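Local coordinates for protein muconate cycloisomerase (Azorhizobium caulinodans, PDB 3MY9) that belongs to the enolase superfamily, joining an N-terminal capping domain to a C-terminal beta/alpha barrel that binds magnesium, at residues Q200-F205 against K209-V214; Q224-R229 against A235-A240; R229-M234 against D248-D253; E259-Q264 against D290-P295. All coordinates share one frame; numbering follows the deposited sequence.

Contact 1: residues Q200-F205 against K209-V214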
loop_
_atom_site.group_PDB
_atom_site.type_symbol
_atom_site.label_atom_id
_atom_site.label_comp_id
_atom_site.label_asym_id
_atom_site.label_seq_id
_atom_site.Cartn_x
_atom_site.Cartn_y
_atom_site.Cartn_z
ATOM N N GLN A 200 17.874 24.064 -2.028
ATOM C CA GLN A 200 17.236 23.345 -3.148
ATOM C C GLN A 200 18.148 23.084 -4.360
ATOM O O GLN A 200 17.646 22.736 -5.434
ATOM C CB GLN A 200 16.007 24.119 -3.655
ATOM C CG GLN A 200 15.036 24.584 -2.571
ATOM C CD GLN A 200 13.856 25.371 -3.174
ATOM O OE1 GLN A 200 12.928 24.794 -3.746
ATOM N NE2 GLN A 200 13.908 26.694 -3.043
ATOM N N ALA A 201 19.462 23.222 -4.207
ATOM C CA ALA A 201 20.363 23.185 -5.357
ATOM C C ALA A 201 20.672 21.763 -5.871
ATOM O O ALA A 201 21.178 21.613 -6.960
ATOM C CB ALA A 201 21.679 23.931 -5.040
ATOM N N LEU A 202 20.417 20.730 -5.081
ATOM C CA LEU A 202 20.715 19.354 -5.528
ATOM C C LEU A 202 19.571 18.860 -6.405
ATOM O O LEU A 202 18.451 19.363 -6.313
ATOM C CB LEU A 202 20.886 18.418 -4.343
ATOM C CG LEU A 202 22.075 18.753 -3.435
ATOM C CD1 LEU A 202 22.323 17.610 -2.449
ATOM C CD2 LEU A 202 23.376 19.051 -4.287
ATOM N N THR A 203 19.870 17.928 -7.299
ATOM C CA THR A 203 18.830 17.188 -8.009
ATOM C C THR A 203 18.649 15.828 -7.353
ATOM O O THR A 203 19.585 15.305 -6.785
ATOM C CB THR A 203 19.192 16.996 -9.466
ATOM O OG1 THR A 203 20.464 16.363 -9.524
ATOM C CG2 THR A 203 19.258 18.357 -10.201
ATOM N N PRO A 204 17.444 15.254 -7.418
ATOM C CA PRO A 204 17.285 13.885 -6.933
ATOM C C PRO A 204 18.315 12.886 -7.549
ATOM O O PRO A 204 18.815 12.026 -6.829
ATOM C CB PRO A 204 15.846 13.519 -7.339
ATOM C CG PRO A 204 15.110 14.854 -7.347
ATOM C CD PRO A 204 16.165 15.850 -7.841
ATOM N N PHE A 205 18.618 13.000 -8.833
ATOM C CA PHE A 205 19.729 12.238 -9.436
ATOM C C PHE A 205 21.054 12.663 -8.788
ATOM O O PHE A 205 21.454 13.859 -8.823
ATOM C CB PHE A 205 19.775 12.550 -10.935
ATOM C CG PHE A 205 20.786 11.763 -11.734
ATOM C CD1 PHE A 205 22.097 12.238 -11.893
ATOM C CD2 PHE A 205 20.408 10.613 -12.408
ATOM C CE1 PHE A 205 23.006 11.555 -12.661
ATOM C CE2 PHE A 205 21.304 9.918 -13.201
ATOM C CZ PHE A 205 22.612 10.372 -13.337
ATOM N N LYS A 209 24.794 10.429 -2.729
ATOM C CA LYS A 209 26.218 10.366 -2.382
ATOM C C LYS A 209 26.663 11.669 -1.691
ATOM O O LYS A 209 27.463 11.627 -0.777
ATOM C CB LYS A 209 27.120 10.116 -3.595
ATOM C CG LYS A 209 27.098 8.669 -4.229
ATOM C CD LYS A 209 27.781 7.577 -3.342
ATOM C CE LYS A 209 27.975 6.246 -4.122
ATOM N NZ LYS A 209 28.644 5.164 -3.288
ATOM N N ILE A 210 26.159 12.812 -2.154
ATOM C CA ILE A 210 26.481 14.104 -1.540
ATOM C C ILE A 210 25.974 14.125 -0.106
ATOM O O ILE A 210 26.717 14.430 0.823
ATOM C CB ILE A 210 25.847 15.297 -2.320
ATOM C CG1 ILE A 210 26.347 15.349 -3.777
ATOM C CG2 ILE A 210 26.079 16.608 -1.609
ATOM C CD1 ILE A 210 27.776 15.614 -3.921
ATOM N N LEU A 211 24.696 13.834 0.056
ATOM C CA LEU A 211 24.036 13.858 1.365
ATOM C C LEU A 211 24.617 12.841 2.353
ATOM O O LEU A 211 24.736 13.144 3.547
ATOM C CB LEU A 211 22.527 13.645 1.224
ATOM C CG LEU A 211 21.780 14.750 0.440
ATOM C CD1 LEU A 211 20.320 14.345 0.218
ATOM C CD2 LEU A 211 21.898 16.096 1.231
ATOM N N ARG A 212 24.978 11.655 1.856
ATOM C CA ARG A 212 25.585 10.650 2.703
ATOM C C ARG A 212 26.931 11.106 3.217
ATOM O O ARG A 212 27.248 10.854 4.416
ATOM C CB ARG A 212 25.692 9.272 2.029
ATOM C CG ARG A 212 26.140 8.147 3.012
ATOM C CD ARG A 212 26.240 6.783 2.275
ATOM N NE ARG A 212 24.946 6.415 1.701
ATOM C CZ ARG A 212 23.937 5.887 2.376
ATOM N NH1 ARG A 212 24.057 5.612 3.669
ATOM N NH2 ARG A 212 22.814 5.566 1.735
ATOM N N ASP A 213 27.697 11.813 2.381
ATOM C CA ASP A 213 28.981 12.334 2.822
ATOM C C ASP A 213 28.815 13.351 3.987
ATOM O O ASP A 213 29.575 13.329 4.971
ATOM C CB ASP A 213 29.724 13.013 1.670
ATOM C CG ASP A 213 30.267 12.021 0.613
ATOM O OD1 ASP A 213 30.282 10.796 0.855
ATOM O OD2 ASP A 213 30.651 12.495 -0.479
ATOM N N VAL A 214 27.838 14.252 3.885
ATOM C CA VAL A 214 27.721 15.304 4.898
ATOM C C VAL A 214 26.972 14.765 6.135
ATOM O O VAL A 214 27.179 15.235 7.246
ATOM C CB VAL A 214 27.097 16.590 4.361
ATOM C CG1 VAL A 214 27.931 17.161 3.167
ATOM C CG2 VAL A 214 25.677 16.386 4.026
#
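This contact belongs to the beta/alpha barrel of an enolase-superfamily protein, where Leu-202 of a beta-alpha loop lies against Ile-210 and Leu-211. The loop follows strand 193-197. The two partners sit on helix 207-215, which comes directly after that loop, so the chain folds back on itself within a few residues. The meeting is apolar and runs through one methyl of Leu-202. Leu-202 CD1 is 4.0 Å from Ile-210 CG2. It is also 4.0 Å from Leu-211 CD2, so it sits against two neighbouring residues of the helix. The approaches differ. Leu-202 and Ile-210 cross at a slant, whereas Leu-202 and Leu-211 run past each other in opposite senses. In Ile-210 the touching branch is CG2, which is anti to the backbone N and beside the carbonyl carbon. Phe-198 also packs on Ile-210 and Leu-211, and Phe-237 of helix 231-240 adds to the cover of Leu-211. The outer face of helix 207-215 meets a second subunit. There Lys-209 forms a salt bridge with Asp-215, Arg-212 one with Asp-242 and Asp-213 one with Arg-218, all three partners on that other subunit. Beyond Leu-202 the loop bends through Pro-204 and is tied across it. Thr-203 holds its hydroxyl between its own backbone N and carbonyl carbon (chi1 55°), from where it reaches forward to Phe-205. Thr-203 OG1 donates to Phe-205 O at 2.8 Å, lying in the carbonyl plane on a lone pair.

Contact 2: residues Q224-R229 against A235-A240. With MG (magnesium ion), chain B.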
loop_
_atom_site.group_PDB
_atom_site.type_symbol
_atom_site.label_atom_id
_atom_site.label_comp_id
_atom_site.label_asym_id
_atom_site.label_seq_id
_atom_site.Cartn_x
_atom_site.Cartn_y
_atom_site.Cartn_z
ATOM N N GLN A 224 16.055 21.152 2.996
ATOM C CA GLN A 224 15.508 21.113 1.641
ATOM C C GLN A 224 16.579 20.992 0.544
ATOM O O GLN A 224 16.820 21.924 -0.221
ATOM C CB GLN A 224 14.619 22.380 1.437
ATOM C CG GLN A 224 13.713 22.384 0.226
ATOM C CD GLN A 224 12.466 21.500 0.437
ATOM O OE1 GLN A 224 11.860 21.540 1.501
ATOM N NE2 GLN A 224 12.094 20.708 -0.572
ATOM N N PRO A 225 17.194 19.811 0.438
ATOM C CA PRO A 225 18.268 19.671 -0.533
ATOM C C PRO A 225 17.817 19.757 -2.001
ATOM O O PRO A 225 18.616 20.146 -2.847
ATOM C CB PRO A 225 18.880 18.299 -0.200
ATOM C CG PRO A 225 17.797 17.554 0.609
ATOM C CD PRO A 225 17.092 18.653 1.353
ATOM N N VAL A 226 16.550 19.443 -2.276
ATOM C CA VAL A 226 15.980 19.448 -3.637
ATOM C C VAL A 226 14.720 20.340 -3.663
ATOM O O VAL A 226 14.220 20.683 -2.615
ATOM C CB VAL A 226 15.646 18.022 -4.112
ATOM C CG1 VAL A 226 16.948 17.109 -4.120
ATOM C CG2 VAL A 226 14.500 17.387 -3.250
ATOM N N PRO A 227 14.252 20.756 -4.859
ATOM C CA PRO A 227 13.056 21.580 -4.971
ATOM C C PRO A 227 11.786 20.924 -4.419
ATOM O O PRO A 227 11.733 19.681 -4.247
ATOM C CB PRO A 227 12.883 21.790 -6.485
ATOM C CG PRO A 227 14.258 21.593 -7.065
ATOM C CD PRO A 227 14.988 20.666 -6.140
ATOM N N ARG A 228 10.792 21.786 -4.213
ATOM C CA ARG A 228 9.498 21.477 -3.617
ATOM C C ARG A 228 8.809 20.211 -4.185
ATOM O O ARG A 228 8.304 19.401 -3.430
ATOM C CB ARG A 228 8.570 22.703 -3.768
ATOM C CG ARG A 228 7.080 22.444 -3.470
ATOM C CD ARG A 228 6.268 23.722 -3.527
ATOM N NE ARG A 228 4.840 23.459 -3.356
ATOM C CZ ARG A 228 4.210 23.309 -2.189
ATOM N NH1 ARG A 228 2.898 23.077 -2.178
ATOM N NH2 ARG A 228 4.857 23.388 -1.029
ATOM N N ARG A 229 8.833 20.034 -5.492
ATOM C CA ARG A 229 8.120 18.889 -6.129
ATOM C C ARG A 229 8.482 17.483 -5.597
ATOM O O ARG A 229 7.587 16.621 -5.441
ATOM C CB ARG A 229 8.352 18.870 -7.622
ATOM C CG ARG A 229 8.295 20.275 -8.267
ATOM C CD ARG A 229 9.667 20.741 -8.768
ATOM N NE ARG A 229 10.125 19.851 -9.840
ATOM C CZ ARG A 229 11.085 20.140 -10.711
ATOM N NH1 ARG A 229 11.722 21.319 -10.668
ATOM N NH2 ARG A 229 11.408 19.240 -11.637
ATOM N N ALA A 235 11.480 11.941 0.723
ATOM C CA ALA A 235 11.156 10.766 1.565
ATOM C C ALA A 235 12.260 9.710 1.461
ATOM O O ALA A 235 12.674 9.133 2.462
ATOM C CB ALA A 235 9.740 10.137 1.207
ATOM N N GLY A 236 12.749 9.490 0.246
ATOM C CA GLY A 236 13.927 8.637 -0.010
ATOM C C GLY A 236 15.118 9.059 0.826
ATOM O O GLY A 236 15.726 8.238 1.523
ATOM N N PHE A 237 15.434 10.356 0.828
ATOM C CA PHE A 237 16.568 10.832 1.645
ATOM C C PHE A 237 16.334 10.566 3.121
ATOM O O PHE A 237 17.217 10.091 3.832
ATOM C CB PHE A 237 16.889 12.322 1.410
ATOM C CG PHE A 237 17.054 12.725 -0.056
ATOM C CD1 PHE A 237 17.589 11.841 -1.005
ATOM C CD2 PHE A 237 16.699 14.002 -0.465
ATOM C CE1 PHE A 237 17.718 12.215 -2.327
ATOM C CE2 PHE A 237 16.843 14.390 -1.790
ATOM C CZ PHE A 237 17.350 13.510 -2.721
ATOM N N ALA A 238 15.155 10.937 3.615
ATOM C CA ALA A 238 14.841 10.758 5.016
ATOM C C ALA A 238 14.942 9.282 5.399
ATOM O O ALA A 238 15.462 8.955 6.462
ATOM C CB ALA A 238 13.427 11.314 5.361
ATOM N N ALA A 239 14.416 8.401 4.549
ATOM C CA ALA A 239 14.473 6.952 4.842
ATOM C C ALA A 239 15.888 6.423 4.895
ATOM O O ALA A 239 16.160 5.576 5.702
ATOM C CB ALA A 239 13.582 6.070 3.836
ATOM N N ALA A 240 16.783 6.899 4.036
ATOM C CA ALA A 240 18.173 6.355 3.999
ATOM C C ALA A 240 19.092 6.976 5.059
ATOM O O ALA A 240 20.113 6.365 5.449
ATOM C CB ALA A 240 18.777 6.563 2.627
HETATM MG MG MG B . 16.001 9.570 8.313
HETATM O O HOH W 1 16.061 7.720 9.037
HETATM O O HOH W 2 13.966 9.953 8.853
HETATM O O HOH W 3 16.455 10.229 10.357
HETATM O O HOH W 4 16.200 11.629 7.836
#
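The ring of Phe-237 has Val-226 at its edge, with Val-226 CG1 near the ring plane. Pro-225 comes to the same ring obliquely. Both partners lie in the loop after strand 222-223, a beta-alpha loop of the enolase-type barrel, and Phe-237 lies on helix 231-240, which follows it. Val-226 CG1 is 3.6 Å from Phe-237 CE2 and also close to CZ, so it meets the rim of the ring at that corner. Pro-225 CG is 3.9 Å from Phe-237 CD2, and the two side chains pass in opposite directions. All three residues are buried. Ala-207, Met-208 and Leu-211 of helix 207-215 also touch the ring, which therefore joins two consecutive barrel helices and a loop. The loop is braced from within. Gln-224 folds back so that its NE2 donates to Val-226 O at 2.9 Å, with an N-H...O angle of 158°. The acceptor lies close to the amide plane of Gln-224, while the donor is tilted 24° from the carbonyl plane of Val-226. One residue past Phe-237 the helix carries a magnesium ion at its C-terminal end. Leu-241 O and four waters are ligands of this ion, where the helix-end dipole may favour a cation. The sixth ligand is Ala-238 O, 2.0 Å from the metal.

Contact 3: residues R229-M234 against D248-D253. With MG (magnesium ion), chain C.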
loop_
_atom_site.group_PDB
_atom_site.type_symbol
_atom_site.label_atom_id
_atom_site.label_comp_id
_atom_site.label_asym_id
_atom_site.label_seq_id
_atom_site.Cartn_x
_atom_site.Cartn_y
_atom_site.Cartn_z
ATOM N N ARG A 229 8.833 20.034 -5.492
ATOM C CA ARG A 229 8.120 18.889 -6.129
ATOM C C ARG A 229 8.482 17.483 -5.597
ATOM O O ARG A 229 7.587 16.621 -5.441
ATOM C CB ARG A 229 8.352 18.870 -7.622
ATOM C CG ARG A 229 8.295 20.275 -8.267
ATOM C CD ARG A 229 9.667 20.741 -8.768
ATOM N NE ARG A 229 10.125 19.851 -9.840
ATOM C CZ ARG A 229 11.085 20.140 -10.711
ATOM N NH1 ARG A 229 11.722 21.319 -10.668
ATOM N NH2 ARG A 229 11.408 19.240 -11.637
ATOM N N HIS A 230 9.769 17.284 -5.310
ATOM C CA HIS A 230 10.333 15.958 -5.233
ATOM C C HIS A 230 10.154 15.302 -3.875
ATOM O O HIS A 230 11.120 14.965 -3.191
ATOM C CB HIS A 230 11.809 16.000 -5.635
ATOM C CG HIS A 230 12.035 16.580 -6.980
ATOM N ND1 HIS A 230 11.472 16.050 -8.120
ATOM C CD2 HIS A 230 12.775 17.638 -7.381
ATOM C CE1 HIS A 230 11.824 16.783 -9.165
ATOM N NE2 HIS A 230 12.625 17.744 -8.744
ATOM N N LEU A 231 8.896 15.072 -3.515
ATOM C CA LEU A 231 8.555 14.603 -2.190
ATOM C C LEU A 231 8.998 13.176 -2.023
ATOM O O LEU A 231 9.503 12.807 -0.972
ATOM C CB LEU A 231 7.035 14.727 -1.918
ATOM C CG LEU A 231 6.439 16.010 -1.331
ATOM C CD1 LEU A 231 4.956 15.794 -1.052
ATOM C CD2 LEU A 231 7.145 16.466 -0.062
ATOM N N ASP A 232 8.823 12.354 -3.055
ATOM C CA ASP A 232 9.347 10.994 -3.004
ATOM C C ASP A 232 10.871 11.044 -2.834
ATOM O O ASP A 232 11.442 10.269 -2.069
ATOM C CB ASP A 232 9.000 10.187 -4.269
ATOM C CG ASP A 232 7.539 9.715 -4.315
ATOM O OD1 ASP A 232 6.862 9.615 -3.272
ATOM O OD2 ASP A 232 7.077 9.409 -5.441
ATOM N N ALA A 233 11.547 11.943 -3.543
ATOM C CA ALA A 233 12.996 12.019 -3.375
ATOM C C ALA A 233 13.332 12.409 -1.906
ATOM O O ALA A 233 14.196 11.818 -1.283
ATOM C CB ALA A 233 13.618 13.003 -4.366
ATOM N N MET A 234 12.631 13.410 -1.386
ATOM C CA MET A 234 12.809 13.864 -0.017
ATOM C C MET A 234 12.536 12.722 0.979
ATOM O O MET A 234 13.332 12.524 1.937
ATOM C CB MET A 234 11.887 15.073 0.249
ATOM C CG MET A 234 12.349 16.380 -0.406
ATOM S SD MET A 234 13.696 17.230 0.528
ATOM C CE MET A 234 12.712 17.927 1.849
ATOM N N ASP A 248 11.415 22.898 3.799
ATOM C CA ASP A 248 11.134 24.318 3.768
ATOM C C ASP A 248 10.110 24.566 2.669
ATOM O O ASP A 248 8.901 24.586 2.949
ATOM C CB ASP A 248 12.422 25.144 3.601
ATOM C CG ASP A 248 12.170 26.663 3.641
ATOM O OD1 ASP A 248 11.006 27.092 3.859
ATOM O OD2 ASP A 248 13.147 27.421 3.425
ATOM N N GLU A 249 10.553 24.679 1.418
ATOM C CA GLU A 249 9.623 24.905 0.322
ATOM C C GLU A 249 8.629 23.742 0.095
ATOM O O GLU A 249 7.551 23.962 -0.460
ATOM C CB GLU A 249 10.369 25.260 -0.969
ATOM C CG GLU A 249 10.925 26.699 -0.987
ATOM C CD GLU A 249 12.263 26.855 -0.225
ATOM O OE1 GLU A 249 12.897 25.840 0.174
ATOM O OE2 GLU A 249 12.696 28.015 -0.051
ATOM N N SER A 250 8.960 22.528 0.552
ATOM C CA SER A 250 7.984 21.412 0.569
ATOM C C SER A 250 6.853 21.586 1.563
ATOM O O SER A 250 5.919 20.827 1.529
ATOM C CB SER A 250 8.645 20.066 0.891
ATOM O OG SER A 250 9.453 19.615 -0.157
ATOM N N CYS A 251 6.957 22.522 2.497
ATOM C CA CYS A 251 5.913 22.700 3.477
ATOM C C CYS A 251 5.600 24.180 3.764
ATOM O O CYS A 251 6.258 24.842 4.605
ATOM C CB CYS A 251 6.286 21.959 4.748
ATOM S SG CYS A 251 4.930 21.958 5.954
ATOM N N PHE A 252 4.599 24.689 3.056
ATOM C CA PHE A 252 4.147 26.069 3.262
ATOM C C PHE A 252 3.008 26.161 4.258
ATOM O O PHE A 252 2.925 27.127 5.000
ATOM C CB PHE A 252 3.702 26.708 1.932
ATOM C CG PHE A 252 4.853 27.085 1.065
ATOM C CD1 PHE A 252 5.190 26.340 -0.033
ATOM C CD2 PHE A 252 5.649 28.160 1.397
ATOM C CE1 PHE A 252 6.274 26.687 -0.823
ATOM C CE2 PHE A 252 6.745 28.511 0.603
ATOM C CZ PHE A 252 7.049 27.759 -0.500
ATOM N N ASP A 253 2.136 25.160 4.258
ATOM C CA ASP A 253 0.851 25.255 4.970
ATOM C C ASP A 253 0.419 23.898 5.518
ATOM O O ASP A 253 1.128 22.888 5.361
ATOM C CB ASP A 253 -0.234 25.879 4.055
ATOM C CG ASP A 253 -0.550 25.026 2.808
ATOM O OD1 ASP A 253 -0.142 23.853 2.741
ATOM O OD2 ASP A 253 -1.226 25.536 1.882
HETATM MG MG MG C . 15.128 27.533 3.081
HETATM O O HOH W 5 14.602 28.703 1.485
HETATM O O HOH W 6 15.104 25.990 1.596
HETATM O O HOH W 7 17.078 27.779 2.490
HETATM O O HOH W 8 15.298 29.505 4.187
#
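Ser-250 OG, against which Leu-231 and Met-234 pack, is held by the side chain of Gln-224 through a hydrogen bond with its NE2. A weak one links it to Arg-228 O. Across the contact Leu-231 CD2 lies 3.9 Å from Ser-250 OG, and Met-234 CE is 4.2 Å from the same oxygen. Met-234 bends at chi2 (-80°) and chi3 (-77°), which curls its methyl toward the serine. Ser-250 sits inside a type I turn from Asp-248 to Cys-251, closed by Cys-251 N to Asp-248 O. The residues before the serine face a magnesium ion. Asp-248 OD2 binds it directly at 2.0 Å, and Glu-223 supplies another ligand. The other oxygen of this carboxylate, OD1, makes a salt bridge with Lys-272. Glu-249 stays in the second shell. Two metal-bound waters donate to it, one to Glu-249 OE2 at 2.5 Å and one to Glu-249 OE1 at 2.6 Å, so both carboxylate oxygens help to fix the metal's water shell. Acidic ligands at the C-terminal ends of barrel strands are characteristic of the enolase-superfamily magnesium site.

Contact 4: residues E259-Q264 against D290-P295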
loop_
_atom_site.group_PDB
_atom_site.type_symbol
_atom_site.label_atom_id
_atom_site.label_comp_id
_atom_site.label_asym_id
_atom_site.label_seq_id
_atom_site.Cartn_x
_atom_site.Cartn_y
_atom_site.Cartn_z
ATOM N N GLU A 259 0.531 16.029 3.875
ATOM C CA GLU A 259 1.132 15.181 2.841
ATOM C C GLU A 259 2.582 14.803 3.181
ATOM O O GLU A 259 3.013 13.686 2.915
ATOM C CB GLU A 259 1.053 15.864 1.492
ATOM C CG GLU A 259 1.393 14.938 0.340
ATOM C CD GLU A 259 0.392 13.781 0.166
ATOM O OE1 GLU A 259 -0.813 13.907 0.486
ATOM O OE2 GLU A 259 0.836 12.720 -0.301
ATOM N N VAL A 260 3.331 15.731 3.764
ATOM C CA VAL A 260 4.671 15.446 4.208
ATOM C C VAL A 260 4.621 14.311 5.262
ATOM O O VAL A 260 5.426 13.392 5.208
ATOM C CB VAL A 260 5.362 16.726 4.744
ATOM C CG1 VAL A 260 6.618 16.432 5.554
ATOM C CG2 VAL A 260 5.664 17.702 3.570
ATOM N N VAL A 261 3.696 14.396 6.222
ATOM C CA VAL A 261 3.578 13.368 7.246
ATOM C C VAL A 261 3.220 12.043 6.604
ATOM O O VAL A 261 3.839 11.043 6.883
ATOM C CB VAL A 261 2.533 13.729 8.303
ATOM C CG1 VAL A 261 2.305 12.585 9.283
ATOM C CG2 VAL A 261 2.941 15.016 9.024
ATOM N N ARG A 262 2.237 12.063 5.713
ATOM C CA ARG A 262 1.718 10.848 5.086
ATOM C C ARG A 262 2.787 10.125 4.295
ATOM O O ARG A 262 2.794 8.889 4.233
ATOM C CB ARG A 262 0.596 11.233 4.139
ATOM C CG ARG A 262 -0.075 10.075 3.439
ATOM C CD ARG A 262 -1.197 10.565 2.498
ATOM N NE ARG A 262 -1.568 9.500 1.574
ATOM C CZ ARG A 262 -0.889 9.165 0.474
ATOM N NH1 ARG A 262 0.193 9.834 0.116
ATOM N NH2 ARG A 262 -1.322 8.150 -0.281
ATOM N N ARG A 263 3.655 10.901 3.642
ATOM C CA ARG A 263 4.717 10.330 2.831
ATOM C C ARG A 263 6.008 10.175 3.651
ATOM O O ARG A 263 6.980 9.640 3.142
ATOM C CB ARG A 263 5.010 11.214 1.606
ATOM C CG ARG A 263 3.817 11.476 0.707
ATOM C CD ARG A 263 3.623 10.414 -0.352
ATOM N NE ARG A 263 4.234 10.800 -1.625
ATOM C CZ ARG A 263 3.729 11.688 -2.474
ATOM N NH1 ARG A 263 4.376 11.952 -3.589
ATOM N NH2 ARG A 263 2.597 12.338 -2.207
ATOM N N GLN A 264 6.021 10.659 4.900
ATOM C CA GLN A 264 7.244 10.697 5.710
ATOM C C GLN A 264 8.396 11.339 4.926
ATOM O O GLN A 264 9.536 10.829 4.884
ATOM C CB GLN A 264 7.637 9.275 6.186
ATOM C CG GLN A 264 6.492 8.506 6.969
ATOM C CD GLN A 264 6.922 7.096 7.311
ATOM O OE1 GLN A 264 6.593 6.147 6.605
ATOM N NE2 GLN A 264 7.733 6.964 8.344
ATOM N N ASP A 290 3.457 18.599 15.961
ATOM C CA ASP A 290 3.700 18.040 17.310
ATOM C C ASP A 290 3.144 16.619 17.434
ATOM O O ASP A 290 3.817 15.722 17.921
ATOM C CB ASP A 290 3.061 18.922 18.427
ATOM C CG ASP A 290 3.776 20.249 18.625
ATOM O OD1 ASP A 290 4.854 20.466 18.003
ATOM O OD2 ASP A 290 3.243 21.103 19.389
ATOM N N THR A 291 1.901 16.419 16.998
ATOM C CA THR A 291 1.316 15.093 17.002
ATOM C C THR A 291 2.157 14.131 16.158
ATOM O O THR A 291 2.396 12.998 16.554
ATOM C CB THR A 291 -0.147 15.125 16.515
ATOM O OG1 THR A 291 -0.859 16.107 17.269
ATOM C CG2 THR A 291 -0.813 13.765 16.721
ATOM N N ALA A 292 2.661 14.608 15.029
ATOM C CA ALA A 292 3.442 13.772 14.119
ATOM C C ALA A 292 4.908 13.615 14.497
ATOM O O ALA A 292 5.602 12.849 13.860
ATOM C CB ALA A 292 3.360 14.291 12.687
ATOM N N GLY A 293 5.367 14.325 15.512
ATOM C CA GLY A 293 6.737 14.234 15.982
ATOM C C GLY A 293 7.713 14.997 15.117
ATOM O O GLY A 293 8.883 14.654 15.084
ATOM N N LEU A 294 7.247 16.029 14.416
ATOM C CA LEU A 294 8.124 16.849 13.565
ATOM C C LEU A 294 8.365 18.199 14.240
ATOM O O LEU A 294 7.433 18.973 14.388
ATOM C CB LEU A 294 7.515 17.048 12.173
ATOM C CG LEU A 294 7.040 15.798 11.370
ATOM C CD1 LEU A 294 6.641 16.256 9.969
ATOM C CD2 LEU A 294 8.093 14.736 11.237
ATOM N N PRO A 295 9.597 18.470 14.711
ATOM C CA PRO A 295 9.871 19.810 15.253
ATOM C C PRO A 295 9.837 20.915 14.163
ATOM O O PRO A 295 10.080 20.676 12.982
ATOM C CB PRO A 295 11.293 19.705 15.834
ATOM C CG PRO A 295 11.654 18.293 15.783
ATOM C CD PRO A 295 10.757 17.575 14.821
#
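Val-261 turns the fork of its side chain to Ala-292, whose single methyl fills the notch between the two branches. Ala-292 CB is 3.8 Å from Val-261 CG2 and 4.0 Å from Val-261 CG1. Having CG1 anti to the backbone N (chi1 174°) presents both methyls to the alanine. With so small a side chain between them the backbones lie near, the CA atoms of Val-261 and Ala-292 6.9 Å apart. Leu-294 adds a second bump. Its CD1 rests 4.0 Å from Val-261 CG2, and the two side chains meet at a slant. The same methyl lies more loosely beside Val-260, with Leu-294 CD1 4.4 Å from Val-260 CG1. Val-261 CG2 is thus touched by both Ala-292 and Leu-294. Each helix stops close by in a Schellman motif, at Gln-264 and at Gly-293. Away from the apolar patch, Glu-259 OE2 takes Arg-263 NH2 in a salt bridge of 2.6 Å. The donor comes from the anti side, tilted 29° from the carboxylate plane, while the acceptor lies in the guanidinium plane. Arg-262 NH1 adds a salt bridge to the same oxygen, its hydrogen bond weak. Glu-259 and Arg-263 also form reciprocal salt bridges with Arg-263 and Glu-259 of a third subunit. The contact joins the C-terminal end of helix 254-263 to the end of helix 279-292 and the loop after it, in the helical layer of the beta/alpha barrel.

The four contacts follow the barrel round from one beta-alpha unit to the next. Contacts 1 and 2 have centres 9 Å apart, and their loops are probably hydrogen-bonded, Leu-202 N to Pro-225 O at 2.9 Å. Contacts 2 and 3 are nearer, with centres 7 Å apart, and share Arg-229 and helix 231-240. Gln-224 OE1 lies 2.7 Å from Asp-248 N, which ties the loop of contact 2 to the magnesium site of contact 3. The magnesium of contact 2 is a separate site. Contact 4 lies on the helical outside, where Leu-231 of contact 3 packs on Glu-259 and Val-260. Contacts 1 and 4 do not touch, their nearest atoms being about 12 Å apart.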